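Local structure of 3-oxoacyl-[acyl-carrier-protein] synthase 3 (Micrococcus luteus NCTC 2665, 4EWP) at residues A[246-255]-A[332-342]. The protein probably catalyses the condensation of malonyl-ACP with an acyl-CoA primer, the step that initiates bacterial fatty acid synthesis. Numbering follows the deposited sequence.
Sequences WAVWSMAKVA and LQIGFGAGLVY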
loop_
_atom_site.group_PDB
_atom_site.type_symbol
_atom_site.label_atom_id
_atom_site.label_comp_id
_atom_site.label_asym_id
_atom_site.label_seq_id
_atom_site.Cartn_x
_atom_site.Cartn_y
_atom_site.Cartn_z
ATOM N N TRP A 246 -11.760 19.993 -9.834
ATOM C CA TRP A 246 -10.861 18.934 -10.299
ATOM C C TRP A 246 -11.656 17.668 -10.648
ATOM O O TRP A 246 -11.549 17.122 -11.751
ATOM C CB TRP A 246 -9.794 18.668 -9.218
ATOM C CG TRP A 246 -8.874 17.518 -9.473
ATOM C CD1 TRP A 246 -7.810 17.498 -10.325
ATOM C CD2 TRP A 246 -8.909 16.224 -8.842
ATOM N NE1 TRP A 246 -7.195 16.266 -10.280
ATOM C CE2 TRP A 246 -7.850 15.469 -9.379
ATOM C CE3 TRP A 246 -9.733 15.637 -7.877
ATOM C CZ2 TRP A 246 -7.597 14.160 -8.990
ATOM C CZ3 TRP A 246 -9.489 14.341 -7.495
ATOM C CH2 TRP A 246 -8.422 13.614 -8.042
ATOM N N ALA A 247 -12.469 17.219 -9.699
ATOM C CA ALA A 247 -13.240 15.984 -9.837
ATOM C C ALA A 247 -14.025 15.895 -11.138
ATOM O O ALA A 247 -14.168 14.814 -11.719
ATOM C CB ALA A 247 -14.193 15.830 -8.661
ATOM N N VAL A 248 -14.567 17.027 -11.570
ATOM C CA VAL A 248 -15.428 17.070 -12.743
ATOM C C VAL A 248 -14.651 17.390 -14.016
ATOM O O VAL A 248 -14.638 16.595 -14.945
ATOM C CB VAL A 248 -16.555 18.120 -12.576
ATOM C CG1 VAL A 248 -17.334 18.277 -13.875
ATOM C CG2 VAL A 248 -17.479 17.729 -11.432
ATOM N N TRP A 249 -14.002 18.552 -14.049
ATOM C CA TRP A 249 -13.399 19.061 -15.280
ATOM C C TRP A 249 -12.035 18.450 -15.596
ATOM O O TRP A 249 -11.640 18.381 -16.760
ATOM C CB TRP A 249 -13.316 20.585 -15.218
ATOM C CG TRP A 249 -14.588 21.158 -14.670
ATOM C CD1 TRP A 249 -14.790 21.661 -13.418
ATOM C CD2 TRP A 249 -15.848 21.218 -15.331
ATOM N NE1 TRP A 249 -16.092 22.055 -13.267
ATOM C CE2 TRP A 249 -16.767 21.791 -14.428
ATOM C CE3 TRP A 249 -16.292 20.854 -16.604
ATOM C CZ2 TRP A 249 -18.101 22.010 -14.755
ATOM C CZ3 TRP A 249 -17.612 21.074 -16.929
ATOM C CH2 TRP A 249 -18.503 21.647 -16.007
ATOM N N SER A 250 -11.318 17.989 -14.572
ATOM C CA SER A 250 -10.060 17.296 -14.813
ATOM C C SER A 250 -10.275 15.805 -15.082
ATOM O O SER A 250 -9.739 15.246 -16.042
ATOM C CB SER A 250 -9.096 17.505 -13.644
ATOM O OG SER A 250 -8.503 18.787 -13.731
ATOM N N MET A 251 -11.070 15.166 -14.235
ATOM C CA MET A 251 -11.373 13.762 -14.408
ATOM C C MET A 251 -12.138 13.481 -15.700
ATOM O O MET A 251 -12.037 12.396 -16.254
ATOM C CB MET A 251 -12.107 13.216 -13.188
ATOM C CG MET A 251 -11.230 13.197 -11.927
ATOM S SD MET A 251 -9.696 12.233 -12.075
ATOM C CE MET A 251 -8.477 13.469 -12.523
ATOM N N ALA A 252 -12.882 14.454 -16.204
ATOM C CA ALA A 252 -13.581 14.218 -17.457
ATOM C C ALA A 252 -12.562 13.966 -18.569
ATOM O O ALA A 252 -12.804 13.174 -19.469
ATOM C CB ALA A 252 -14.516 15.364 -17.803
ATOM N N LYS A 253 -11.406 14.610 -18.488
ATOM C CA LYS A 253 -10.359 14.408 -19.489
ATOM C C LYS A 253 -9.761 13.017 -19.326
ATOM O O LYS A 253 -9.462 12.341 -20.311
ATOM C CB LYS A 253 -9.268 15.474 -19.365
ATOM C CG LYS A 253 -9.814 16.898 -19.346
ATOM C CD LYS A 253 -8.700 17.941 -19.369
ATOM C CE LYS A 253 -9.266 19.347 -19.264
ATOM N NZ LYS A 253 -8.212 20.371 -19.480
ATOM N N VAL A 254 -9.594 12.594 -18.074
ATOM C CA VAL A 254 -9.098 11.255 -17.788
ATOM C C VAL A 254 -10.076 10.213 -18.361
ATOM O O VAL A 254 -9.676 9.261 -19.041
ATOM C CB VAL A 254 -8.901 11.038 -16.265
ATOM C CG1 VAL A 254 -8.509 9.582 -15.954
ATOM C CG2 VAL A 254 -7.859 12.017 -15.711
ATOM N N ALA A 255 -11.362 10.405 -18.106
ATOM C CA ALA A 255 -12.358 9.464 -18.613
ATOM C C ALA A 255 -12.332 9.373 -20.144
ATOM O O ALA A 255 -12.379 8.283 -20.718
ATOM C CB ALA A 255 -13.746 9.842 -18.116
ATOM N N LEU A 332 -17.381 2.055 -17.735
ATOM C CA LEU A 332 -16.270 2.950 -17.441
ATOM C C LEU A 332 -16.242 3.160 -15.933
ATOM O O LEU A 332 -17.238 3.590 -15.340
ATOM C CB LEU A 332 -16.455 4.298 -18.155
ATOM C CG LEU A 332 -15.500 5.457 -17.845
ATOM C CD1 LEU A 332 -14.079 5.100 -18.253
ATOM C CD2 LEU A 332 -15.953 6.693 -18.569
ATOM N N GLN A 333 -15.119 2.843 -15.304
ATOM C CA GLN A 333 -14.964 3.097 -13.875
ATOM C C GLN A 333 -13.809 4.040 -13.693
ATOM O O GLN A 333 -12.780 3.914 -14.363
ATOM C CB GLN A 333 -14.731 1.810 -13.092
ATOM C CG GLN A 333 -13.640 0.965 -13.677
ATOM C CD GLN A 333 -13.492 -0.336 -12.925
ATOM O OE1 GLN A 333 -14.489 -0.938 -12.497
ATOM N NE2 GLN A 333 -12.241 -0.774 -12.736
ATOM N N ILE A 334 -13.985 5.004 -12.802
ATOM C CA ILE A 334 -12.970 6.020 -12.615
ATOM C C ILE A 334 -13.047 6.522 -11.186
ATOM O O ILE A 334 -14.101 6.995 -10.744
ATOM C CB ILE A 334 -13.152 7.176 -13.615
ATOM C CG1 ILE A 334 -12.114 8.268 -13.361
ATOM C CG2 ILE A 334 -14.567 7.767 -13.518
ATOM C CD1 ILE A 334 -12.039 9.280 -14.495
ATOM N N GLY A 335 -11.944 6.365 -10.454
ATOM C CA GLY A 335 -11.857 6.808 -9.073
ATOM C C GLY A 335 -10.828 7.912 -8.909
ATOM O O GLY A 335 -9.900 8.016 -9.711
ATOM N N PHE A 336 -10.984 8.718 -7.858
ATOM C CA PHE A 336 -10.194 9.919 -7.672
ATOM C C PHE A 336 -10.248 10.357 -6.214
ATOM O O PHE A 336 -11.329 10.424 -5.625
ATOM C CB PHE A 336 -10.686 11.046 -8.599
ATOM C CG PHE A 336 -12.204 11.157 -8.697
ATOM C CD1 PHE A 336 -12.902 12.046 -7.891
ATOM C CD2 PHE A 336 -12.916 10.394 -9.611
ATOM C CE1 PHE A 336 -14.280 12.158 -7.971
ATOM C CE2 PHE A 336 -14.299 10.493 -9.703
ATOM C CZ PHE A 336 -14.981 11.380 -8.882
ATOM N N GLY A 337 -9.088 10.645 -5.619
ATOM C CA GLY A 337 -9.074 11.132 -4.248
ATOM C C GLY A 337 -7.771 11.740 -3.767
ATOM O O GLY A 337 -6.940 12.155 -4.576
ATOM N N ALA A 338 -7.608 11.790 -2.441
ATOM C CA ALA A 338 -6.464 12.440 -1.792
ATOM C C ALA A 338 -5.115 12.033 -2.407
ATOM O O ALA A 338 -4.871 10.859 -2.688
ATOM C CB ALA A 338 -6.477 12.152 -0.295
ATOM N N GLY A 339 -4.241 13.007 -2.628
ATOM C CA GLY A 339 -2.963 12.718 -3.250
ATOM C C GLY A 339 -2.337 13.915 -3.936
ATOM O O GLY A 339 -1.261 14.376 -3.534
ATOM N N LEU A 340 -2.990 14.419 -4.984
ATOM C CA LEU A 340 -4.212 13.835 -5.513
ATOM C C LEU A 340 -3.852 12.621 -6.381
ATOM O O LEU A 340 -2.778 12.578 -6.978
ATOM C CB LEU A 340 -4.954 14.887 -6.339
ATOM C CG LEU A 340 -5.583 16.088 -5.606
ATOM C CD1 LEU A 340 -5.935 17.227 -6.570
ATOM C CD2 LEU A 340 -6.819 15.650 -4.835
ATOM N N VAL A 341 -4.737 11.630 -6.432
ATOM C CA VAL A 341 -4.540 10.477 -7.308
ATOM C C VAL A 341 -5.837 10.104 -8.029
ATOM O O VAL A 341 -6.934 10.407 -7.553
ATOM C CB VAL A 341 -3.996 9.238 -6.550
ATOM C CG1 VAL A 341 -2.591 9.508 -6.011
ATOM C CG2 VAL A 341 -4.958 8.812 -5.430
ATOM N N TYR A 342 -5.698 9.438 -9.175
ATOM C CA TYR A 342 -6.843 8.974 -9.951
ATOM C C TYR A 342 -6.513 7.716 -10.756
ATOM O O TYR A 342 -5.363 7.478 -11.103
ATOM C CB TYR A 342 -7.291 10.061 -10.918
ATOM C CG TYR A 342 -6.216 10.500 -11.889
ATOM C CD1 TYR A 342 -5.440 11.628 -11.641
ATOM C CD2 TYR A 342 -5.978 9.787 -13.054
ATOM C CE1 TYR A 342 -4.461 12.037 -12.536
ATOM C CE2 TYR A 342 -5.004 10.184 -13.949
ATOM C CZ TYR A 342 -4.248 11.307 -13.684
ATOM O OH TYR A 342 -3.281 11.694 -14.586
#
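The indole of W246 lies between L340 and M251, and both of its faces are used. On one, CD1 of L340 makes a CH-pi contact 3.8 Å from the centroid of the five-membered ring, only 11° off its normal; on the opposite face the methyl CE of M251 sits nearer the rim. A second CH-pi contact is made by V254, which lays CG2 over a face of the Y342 ring, 4.1 Å from its centroid. CG of W246 is anti to the backbone N (chi1 174°), which sends the ring edge toward the hairpin: CH2 reaches CB of F336 at 3.5 Å and carbonyl O of V341 at 3.6 Å, the latter near the ring plane.

M251, bent at chi2 and chi3, carries SD to 3.4 Å from CB of Y342, with oblique Met-aromatic approaches to the rings of Y342 and F336.

No hydrogen bond joins the two segments; helix 240-262 covers a face of the C-terminal half's mixed sheet, part of the layered thiolase fold, and the N-to-C direction of its 246-255 part makes 140° with that of strand 332-337. G337 and V341 close the hairpin through paired backbone bonds. F336 also meets the ring of H275 edge-to-face, and G337 lies near C123; both partners are predicted active-site residues, placing this end of the contact beside the probable catalytic centre.

Apolar contacts account for the rest. CG1 of V254 meets CD1 of I334. That same CD1 lies 3.6 Å from carbonyl O of M251, and CB of A255 touches CD2 of L332. Beside W246, CB of A247 packs against CE1 of F336 at 3.7 Å.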